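Local coordinates for regulator of nonsense transcripts 2 (Homo sapiens, PDB 4CEK), which acts in nonsense-mediated mRNA decay, represented by its second MIF4G domain, an all-helical module that probably serves as a scaffold for protein contacts, at residues N16-I22 with P170-R174; L257-R262 with A301-C305. All coordinates share one frame; numbering follows the deposited sequence.

Contact 1 (N16-I22 with P170-R174); sequences NFYENLI and PFYAR
Arg174 reaches out of helix 169-179 to the last turn of helix 13-19, with CD over the Phe17 ring and its guanidinium among the carbonyls of that C-terminal end. Arg174 CD sits over one face of the ring, 4.1 Å from the Phe17 centroid, in a CH-pi contact offset toward the rim; the ring and guanidinium planes are 34° apart. At chi1 -172° the Phe17 ring points away from its own backbone N and reaches across to helix 169-179. There Phe17 CE2 lies 3.8 Å from Pro170 CB, and the carbonyl oxygen of Pro170 approaches the ring at its edge. Phe171 crosses Phe17 at about a right angle, Phe171 CE1 to Phe17 CE1 at 3.5 Å, in an oblique aromatic pair.

Three carbonyls receive N-H groups of the guanidinium, from NH1 and NH2. Arg174 NH1 donates to Phe17 O at 2.7 Å, the oxygen lying in the guanidinium plane while the donor stands above the carbonyl plane. Arg174 NH1 also donates to Asn16 O at 3.2 Å, there on a lone pair. Arg174 NH2 donates to Asn20 O at 2.9 Å, and NH1 adds a weak bond to the same oxygen. Leu21 covers one face of the group, Leu21 CD2 lying 3.5 Å from Arg174 NH1.

Asn20 is where the chain leaves the helix, so the cation meets carbonyls at the C-terminal end, where the helix dipole would probably stabilise it. With the salt bridge from NH2 to Asp135, the arginine is gripped by charge and carbonyls together, which should restrict its rotation.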
ATOM      1  N   ASN A  16      -0.773 -13.751 -11.789  1.00 57.37           N
ATOM      2  CA  ASN A  16      -1.884 -13.142 -12.525  1.00 59.58           C
ATOM      3  C   ASN A  16      -2.507 -11.983 -11.759  1.00 53.79           C
ATOM      4  O   ASN A  16      -2.992 -11.013 -12.348  1.00 54.21           O
ATOM      5  CB  ASN A  16      -2.959 -14.192 -12.862  1.00 66.12           C
ATOM      6  CG  ASN A  16      -2.479 -15.234 -13.877  1.00 68.03           C
ATOM      7  OD1 ASN A  16      -2.675 -16.436 -13.689  1.00 77.07           O
ATOM      8  ND2 ASN A  16      -1.854 -14.780 -14.947  1.00 62.21           N
ATOM      9  N   PHE A  17      -2.497 -12.078 -10.442  1.00 46.96           N
ATOM     10  CA  PHE A  17      -3.082 -11.030  -9.640  1.00 46.28           C
ATOM     11  C   PHE A  17      -2.232  -9.749  -9.745  1.00 45.17           C
ATOM     12  O   PHE A  17      -2.779  -8.642  -9.716  1.00 39.08           O
ATOM     13  CB  PHE A  17      -3.238 -11.475  -8.187  1.00 46.07           C
ATOM     14  CG  PHE A  17      -4.003 -10.497  -7.343  1.00 46.20           C
ATOM     15  CD1 PHE A  17      -5.378 -10.515  -7.327  1.00 44.39           C
ATOM     16  CD2 PHE A  17      -3.339  -9.536  -6.592  1.00 45.29           C
ATOM     17  CE1 PHE A  17      -6.090  -9.607  -6.563  1.00 44.66           C
ATOM     18  CE2 PHE A  17      -4.045  -8.645  -5.812  1.00 42.36           C
ATOM     19  CZ  PHE A  17      -5.417  -8.675  -5.803  1.00 43.08           C
ATOM     20  N   TYR A  18      -0.918  -9.908  -9.920  1.00 40.59           N
ATOM     21  CA  TYR A  18       0.005  -8.784  -9.852  1.00 41.53           C
ATOM     22  C   TYR A  18       0.459  -8.333 -11.220  1.00 44.37           C
ATOM     23  O   TYR A  18       0.848  -7.199 -11.357  1.00 46.61           O
ATOM     24  CB  TYR A  18       1.212  -9.095  -8.929  1.00 38.45           C
ATOM     25  CG  TYR A  18       0.805  -9.111  -7.478  1.00 36.27           C
ATOM     26  CD1 TYR A  18       0.466  -7.923  -6.833  1.00 35.98           C
ATOM     27  CD2 TYR A  18       0.686 -10.302  -6.766  1.00 33.81           C
ATOM     28  CE1 TYR A  18       0.047  -7.913  -5.519  1.00 36.05           C
ATOM     29  CE2 TYR A  18       0.263 -10.299  -5.435  1.00 34.15           C
ATOM     30  CZ  TYR A  18      -0.056  -9.099  -4.825  1.00 34.92           C
ATOM     31  OH  TYR A  18      -0.472  -9.042  -3.519  1.00 33.19           O
ATOM     32  N   GLU A  19       0.381  -9.200 -12.229  1.00 48.41           N
ATOM     33  CA  GLU A  19       0.904  -8.899 -13.550  1.00 49.52           C
ATOM     34  C   GLU A  19      -0.122  -8.867 -14.675  1.00 52.54           C
ATOM     35  O   GLU A  19       0.154  -8.266 -15.707  1.00 53.06           O
ATOM     36  CB  GLU A  19       1.982  -9.905 -13.928  1.00 53.43           C
ATOM     37  CG  GLU A  19       3.032 -10.104 -12.851  1.00 59.25           C
ATOM     38  CD  GLU A  19       4.341 -10.633 -13.397  1.00 63.75           C
ATOM     39  OE1 GLU A  19       4.370 -11.134 -14.536  1.00 66.38           O
ATOM     40  OE2 GLU A  19       5.358 -10.548 -12.675  1.00 78.13           O
ATOM     41  N   ASN A  20      -1.273  -9.521 -14.517  1.00 52.84           N
ATOM     42  CA  ASN A  20      -2.283  -9.540 -15.592  1.00 53.63           C
ATOM     43  C   ASN A  20      -3.466  -8.664 -15.269  1.00 51.19           C
ATOM     44  O   ASN A  20      -4.446  -9.081 -14.629  1.00 55.62           O
ATOM     45  CB  ASN A  20      -2.717 -10.973 -15.927  1.00 62.05           C
ATOM     46  CG  ASN A  20      -1.621 -11.732 -16.651  1.00 69.06           C
ATOM     47  OD1 ASN A  20      -1.260 -12.847 -16.276  1.00 75.58           O
ATOM     48  ND2 ASN A  20      -1.039 -11.092 -17.664  1.00 73.93           N
ATOM     49  N   LEU A  21      -3.341  -7.423 -15.713  1.00 52.24           N
ATOM     50  CA  LEU A  21      -4.304  -6.378 -15.437  1.00 55.35           C
ATOM     51  C   LEU A  21      -5.204  -6.242 -16.657  1.00 56.34           C
ATOM     52  O   LEU A  21      -4.815  -6.621 -17.768  1.00 52.14           O
ATOM     53  CB  LEU A  21      -3.575  -5.052 -15.120  1.00 53.21           C
ATOM     54  CG  LEU A  21      -2.703  -5.002 -13.848  1.00 52.39           C
ATOM     55  CD1 LEU A  21      -2.205  -3.594 -13.573  1.00 50.00           C
ATOM     56  CD2 LEU A  21      -3.491  -5.522 -12.657  1.00 50.83           C
ATOM     57  N   ILE A  22      -6.415  -5.743 -16.441  1.00 54.39           N
ATOM     58  CA  ILE A  22      -7.276  -5.411 -17.558  1.00 57.53           C
ATOM     59  C   ILE A  22      -6.717  -4.161 -18.230  1.00 57.46           C
ATOM     60  O   ILE A  22      -6.351  -3.191 -17.558  1.00 58.16           O
ATOM     61  CB  ILE A  22      -8.741  -5.205 -17.143  1.00 59.30           C
ATOM     62  CG1 ILE A  22      -9.382  -6.545 -16.768  1.00 60.10           C
ATOM     63  CG2 ILE A  22      -9.541  -4.597 -18.295  1.00 66.55           C
ATOM     64  CD1 ILE A  22     -10.820  -6.677 -17.230  1.00 63.42           C
ATOM     65  N   PRO A 170      -4.788  -5.537  -1.048  1.00 33.16           N
ATOM     66  CA  PRO A 170      -4.297  -6.006  -2.359  1.00 32.98           C
ATOM     67  C   PRO A 170      -5.235  -5.613  -3.509  1.00 36.04           C
ATOM     68  O   PRO A 170      -4.786  -5.422  -4.654  1.00 35.89           O
ATOM     69  CB  PRO A 170      -4.300  -7.546  -2.224  1.00 32.77           C
ATOM     70  CG  PRO A 170      -4.332  -7.812  -0.764  1.00 31.94           C
ATOM     71  CD  PRO A 170      -4.979  -6.643  -0.093  1.00 33.31           C
ATOM     72  N   PHE A 171      -6.530  -5.550  -3.208  1.00 35.61           N
ATOM     73  CA  PHE A 171      -7.529  -5.227  -4.232  1.00 38.99           C
ATOM     74  C   PHE A 171      -7.434  -3.717  -4.535  1.00 39.06           C
ATOM     75  O   PHE A 171      -7.316  -3.297  -5.719  1.00 33.40           O
ATOM     76  CB  PHE A 171      -8.915  -5.720  -3.778  1.00 38.93           C
ATOM     77  CG  PHE A 171      -8.941  -7.218  -3.506  1.00 40.87           C
ATOM     78  CD1 PHE A 171      -8.736  -8.131  -4.539  1.00 43.13           C
ATOM     79  CD2 PHE A 171      -9.093  -7.715  -2.203  1.00 47.29           C
ATOM     80  CE1 PHE A 171      -8.683  -9.511  -4.284  1.00 48.04           C
ATOM     81  CE2 PHE A 171      -9.049  -9.091  -1.942  1.00 43.69           C
ATOM     82  CZ  PHE A 171      -8.854  -9.984  -2.980  1.00 44.36           C
ATOM     83  N   TYR A 172      -7.403  -2.921  -3.464  1.00 31.08           N
ATOM     84  CA  TYR A 172      -7.176  -1.504  -3.589  1.00 32.13           C
ATOM     85  C   TYR A 172      -5.914  -1.163  -4.372  1.00 33.29           C
ATOM     86  O   TYR A 172      -5.944  -0.294  -5.235  1.00 35.88           O
ATOM     87  CB  TYR A 172      -7.192  -0.854  -2.236  1.00 31.03           C
ATOM     88  CG  TYR A 172      -8.584  -0.704  -1.677  1.00 31.31           C
ATOM     89  CD1 TYR A 172      -9.687  -1.389  -2.226  1.00 33.21           C
ATOM     90  CD2 TYR A 172      -8.810   0.121  -0.590  1.00 32.23           C
ATOM     91  CE1 TYR A 172     -10.968  -1.225  -1.703  1.00 34.44           C
ATOM     92  CE2 TYR A 172     -10.071   0.288  -0.058  1.00 32.46           C
ATOM     93  CZ  TYR A 172     -11.155  -0.374  -0.609  1.00 35.41           C
ATOM     94  OH  TYR A 172     -12.405  -0.168  -0.035  1.00 34.38           O
ATOM     95  N   ALA A 173      -4.835  -1.887  -4.152  1.00 34.06           N
ATOM     96  CA  ALA A 173      -3.658  -1.700  -4.987  1.00 31.73           C
ATOM     97  C   ALA A 173      -3.907  -2.091  -6.447  1.00 32.04           C
ATOM     98  O   ALA A 173      -3.355  -1.472  -7.362  1.00 32.78           O
ATOM     99  CB  ALA A 173      -2.457  -2.464  -4.430  1.00 30.25           C
ATOM    100  N   ARG A 174      -4.656  -3.165  -6.680  1.00 34.96           N
ATOM    101  CA  ARG A 174      -4.947  -3.597  -8.064  1.00 34.54           C
ATOM    102  C   ARG A 174      -5.740  -2.514  -8.828  1.00 33.11           C
ATOM    103  O   ARG A 174      -5.416  -2.191  -9.964  1.00 34.08           O
ATOM    104  CB  ARG A 174      -5.722  -4.922  -8.106  1.00 36.96           C
ATOM    105  CG  ARG A 174      -5.521  -5.679  -9.423  1.00 40.98           C
ATOM    106  CD  ARG A 174      -6.250  -7.006  -9.433  1.00 40.99           C
ATOM    107  NE  ARG A 174      -6.735  -7.386 -10.770  1.00 43.10           N
ATOM    108  CZ  ARG A 174      -6.055  -8.063 -11.694  1.00 47.59           C
ATOM    109  NH1 ARG A 174      -4.820  -8.482 -11.472  1.00 53.07           N
ATOM    110  NH2 ARG A 174      -6.622  -8.337 -12.865  1.00 51.47           N
TER

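Contact 2 (L257-R262 with A301-C305); sequences LETCGR and AYYYC
Tyr304 turns its CG away from the backbone N (chi1 -177°), laying the phenol ring across toward helix 247-266, while Arg262 runs extended from CG to NE and brings its guanidinium over that ring. The two side chains cross at about a right angle, yet their flat groups are nearly parallel: the planes differ by 12°, and CZ of Arg262 stands 3.7 Å from the centroid of the Tyr304 ring. This is a stacked cation-pi pair, slightly offset, with NE over the CD1-CE1 side and NH1 nearer the phenol end.

The same arginine also holds the backbone of the residue it stacks on. Arg262 NE donates to Tyr304 O at 2.7 Å, and NH2 adds a weak bond to that oxygen, so one carbonyl and one ring of Tyr304 together fix how the guanidinium is turned. NH1 has a salt bridge to Glu10, which ties the N-terminal part of the chain to this spot.

Deeper in, the helices come together around the Cys305 sulfur. Cys305 SG lies 3.8 Å from CA of Gly261 and 4.0 Å from CB of Leu257; the bare glycine backbone lets the thiol settle against the helix. Leu257 extends the apolar layer to Ala301, Leu257 CD1 lying 4.4 Å from Ala301 CB, and also packs on Met281 of helix 268-287.

The axes of the two segments run 9.3 Å apart at closest, and their N-to-C directions differ by 33°. Two helices running in roughly the same direction, two steps apart in the chain with helix 268-287 between them in sequence, fit the helical-repeat architecture of MIF4G domains, of which this is the C-terminal end.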
ATOM      1  N   LEU A 257       8.609  -6.285   4.989  1.00 31.54           N
ATOM      2  CA  LEU A 257       9.273  -7.436   4.313  1.00 33.10           C
ATOM      3  C   LEU A 257       8.354  -8.666   4.114  1.00 31.52           C
ATOM      4  O   LEU A 257       8.458  -9.367   3.121  1.00 32.25           O
ATOM      5  CB  LEU A 257      10.568  -7.828   5.038  1.00 33.90           C
ATOM      6  CG  LEU A 257      11.699  -6.798   5.042  1.00 32.21           C
ATOM      7  CD1 LEU A 257      12.745  -7.054   6.161  1.00 29.21           C
ATOM      8  CD2 LEU A 257      12.311  -6.829   3.664  1.00 27.67           C
ATOM      9  N   GLU A 258       7.432  -8.902   5.032  1.00 36.25           N
ATOM     10  CA  GLU A 258       6.417  -9.930   4.834  1.00 40.90           C
ATOM     11  C   GLU A 258       5.507  -9.625   3.629  1.00 40.03           C
ATOM     12  O   GLU A 258       5.045 -10.532   2.941  1.00 37.39           O
ATOM     13  CB  GLU A 258       5.516 -10.056   6.050  1.00 47.27           C
ATOM     14  CG  GLU A 258       6.063 -10.762   7.286  1.00 59.44           C
ATOM     15  CD  GLU A 258       5.015 -10.758   8.405  1.00 71.72           C
ATOM     16  OE1 GLU A 258       3.816 -10.980   8.078  1.00 78.95           O
ATOM     17  OE2 GLU A 258       5.362 -10.492   9.587  1.00 72.25           O
ATOM     18  N   THR A 259       5.239  -8.342   3.396  1.00 38.65           N
ATOM     19  CA  THR A 259       4.325  -7.930   2.357  1.00 31.10           C
ATOM     20  C   THR A 259       5.044  -7.987   1.007  1.00 28.81           C
ATOM     21  O   THR A 259       4.484  -8.488   0.077  1.00 28.78           O
ATOM     22  CB  THR A 259       3.729  -6.522   2.655  1.00 31.57           C
ATOM     23  OG1 THR A 259       3.191  -6.472   3.992  1.00 30.00           O
ATOM     24  CG2 THR A 259       2.611  -6.160   1.655  1.00 30.32           C
ATOM     25  N   CYS A 260       6.268  -7.474   0.878  1.00 29.79           N
ATOM     26  CA  CYS A 260       6.932  -7.386  -0.455  1.00 28.23           C
ATOM     27  C   CYS A 260       8.398  -7.742  -0.499  1.00 27.31           C
ATOM     28  O   CYS A 260       9.010  -7.583  -1.541  1.00 29.32           O
ATOM     29  CB  CYS A 260       6.800  -5.983  -1.054  1.00 31.68           C
ATOM     30  SG  CYS A 260       7.710  -4.642  -0.205  1.00 31.02           S
ATOM     31  N   GLY A 261       8.959  -8.269   0.588  1.00 30.23           N
ATOM     32  CA  GLY A 261      10.376  -8.657   0.636  1.00 30.05           C
ATOM     33  C   GLY A 261      10.765  -9.691  -0.412  1.00 32.83           C
ATOM     34  O   GLY A 261      11.855  -9.620  -0.979  1.00 30.73           O
ATOM     35  N   ARG A 262       9.905 -10.665  -0.692  1.00 32.89           N
ATOM     36  CA  ARG A 262      10.283 -11.664  -1.687  1.00 35.97           C
ATOM     37  C   ARG A 262      10.307 -11.069  -3.064  1.00 33.35           C
ATOM     38  O   ARG A 262      11.198 -11.388  -3.842  1.00 33.16           O
ATOM     39  CB  ARG A 262       9.371 -12.885  -1.662  1.00 41.42           C
ATOM     40  CG  ARG A 262       9.720 -13.859  -0.554  1.00 46.56           C
ATOM     41  CD  ARG A 262       8.518 -14.715  -0.209  1.00 51.91           C
ATOM     42  NE  ARG A 262       8.854 -15.779   0.723  1.00 56.18           N
ATOM     43  CZ  ARG A 262       8.007 -16.716   1.139  1.00 59.98           C
ATOM     44  NH1 ARG A 262       6.742 -16.737   0.705  1.00 57.09           N
ATOM     45  NH2 ARG A 262       8.431 -17.642   1.996  1.00 58.80           N
ATOM     46  N   ALA A 301      11.358 -12.610   9.578  1.00 32.91           N
ATOM     47  CA  ALA A 301      11.272 -11.831   8.341  1.00 31.19           C
ATOM     48  C   ALA A 301      12.406 -12.181   7.420  1.00 31.76           C
ATOM     49  O   ALA A 301      12.201 -12.306   6.204  1.00 34.18           O
ATOM     50  CB  ALA A 301      11.259 -10.327   8.611  1.00 29.68           C
ATOM     51  N   TYR A 302      13.606 -12.328   7.970  1.00 31.83           N
ATOM     52  CA  TYR A 302      14.761 -12.737   7.167  1.00 31.06           C
ATOM     53  C   TYR A 302      14.554 -14.073   6.405  1.00 34.63           C
ATOM     54  O   TYR A 302      14.751 -14.148   5.152  1.00 32.80           O
ATOM     55  CB  TYR A 302      16.005 -12.778   8.040  1.00 30.82           C
ATOM     56  CG  TYR A 302      17.291 -13.246   7.339  1.00 33.94           C
ATOM     57  CD1 TYR A 302      17.644 -14.600   7.275  1.00 36.25           C
ATOM     58  CD2 TYR A 302      18.156 -12.335   6.777  1.00 35.48           C
ATOM     59  CE1 TYR A 302      18.818 -15.014   6.664  1.00 36.20           C
ATOM     60  CE2 TYR A 302      19.328 -12.735   6.170  1.00 37.56           C
ATOM     61  CZ  TYR A 302      19.664 -14.064   6.123  1.00 37.09           C
ATOM     62  OH  TYR A 302      20.821 -14.392   5.482  1.00 33.96           O
ATOM     63  N   TYR A 303      14.171 -15.112   7.153  1.00 36.90           N
ATOM     64  CA  TYR A 303      14.023 -16.480   6.598  1.00 38.75           C
ATOM     65  C   TYR A 303      12.790 -16.586   5.690  1.00 41.52           C
ATOM     66  O   TYR A 303      12.731 -17.422   4.783  1.00 47.77           O
ATOM     67  CB  TYR A 303      13.947 -17.513   7.731  1.00 35.72           C
ATOM     68  CG  TYR A 303      15.270 -17.661   8.489  1.00 35.13           C
ATOM     69  CD1 TYR A 303      16.440 -18.042   7.829  1.00 35.57           C
ATOM     70  CD2 TYR A 303      15.352 -17.396   9.814  1.00 31.04           C
ATOM     71  CE1 TYR A 303      17.636 -18.168   8.490  1.00 34.40           C
ATOM     72  CE2 TYR A 303      16.541 -17.510  10.495  1.00 33.81           C
ATOM     73  CZ  TYR A 303      17.690 -17.903   9.841  1.00 39.04           C
ATOM     74  OH  TYR A 303      18.909 -18.030  10.556  1.00 40.26           O
ATOM     75  N   TYR A 304      11.822 -15.711   5.931  1.00 39.71           N
ATOM     76  CA  TYR A 304      10.699 -15.553   5.026  1.00 40.63           C
ATOM     77  C   TYR A 304      11.166 -15.044   3.640  1.00 41.00           C
ATOM     78  O   TYR A 304      10.717 -15.593   2.648  1.00 41.45           O
ATOM     79  CB  TYR A 304       9.632 -14.619   5.632  1.00 42.24           C
ATOM     80  CG  TYR A 304       8.413 -14.497   4.758  1.00 46.65           C
ATOM     81  CD1 TYR A 304       8.371 -13.567   3.723  1.00 51.83           C
ATOM     82  CD2 TYR A 304       7.311 -15.322   4.944  1.00 51.59           C
ATOM     83  CE1 TYR A 304       7.266 -13.459   2.891  1.00 57.71           C
ATOM     84  CE2 TYR A 304       6.190 -15.217   4.129  1.00 54.81           C
ATOM     85  CZ  TYR A 304       6.183 -14.283   3.099  1.00 57.95           C
ATOM     86  OH  TYR A 304       5.094 -14.156   2.286  1.00 66.55           O
ATOM     87  N   CYS A 305      12.062 -14.035   3.562  1.00 37.13           N
ATOM     88  CA  CYS A 305      12.587 -13.553   2.250  1.00 39.28           C
ATOM     89  C   CYS A 305      13.668 -14.401   1.634  1.00 41.20           C
ATOM     90  O   CYS A 305      13.779 -14.480   0.415  1.00 42.58           O
ATOM     91  CB  CYS A 305      13.214 -12.150   2.356  1.00 38.94           C
ATOM     92  SG  CYS A 305      12.107 -10.973   3.084  1.00 43.69           S
TER

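In the fold
From the N terminus the chain first forms helix 13-19, then passes through a long excursion, much of it not modelled, and four further helices before helix 169-179 returns to it. Contact 1 closes that loop of 147 residues. The chain then moves on through helices 185-203, 210-225 and 231-243 before contact 2 closes a much shorter loop of 38 residues between helices 247-266 and 292-305. The two are in series, neither nested nor crossed, with centres 20 Å apart and nearest atoms about 6 Å apart. Contact 1 pins the N-terminal segment onto the helical body; contact 2 joins helix 247-266 to the final helix, past the intervening helix 268-287 in sequence.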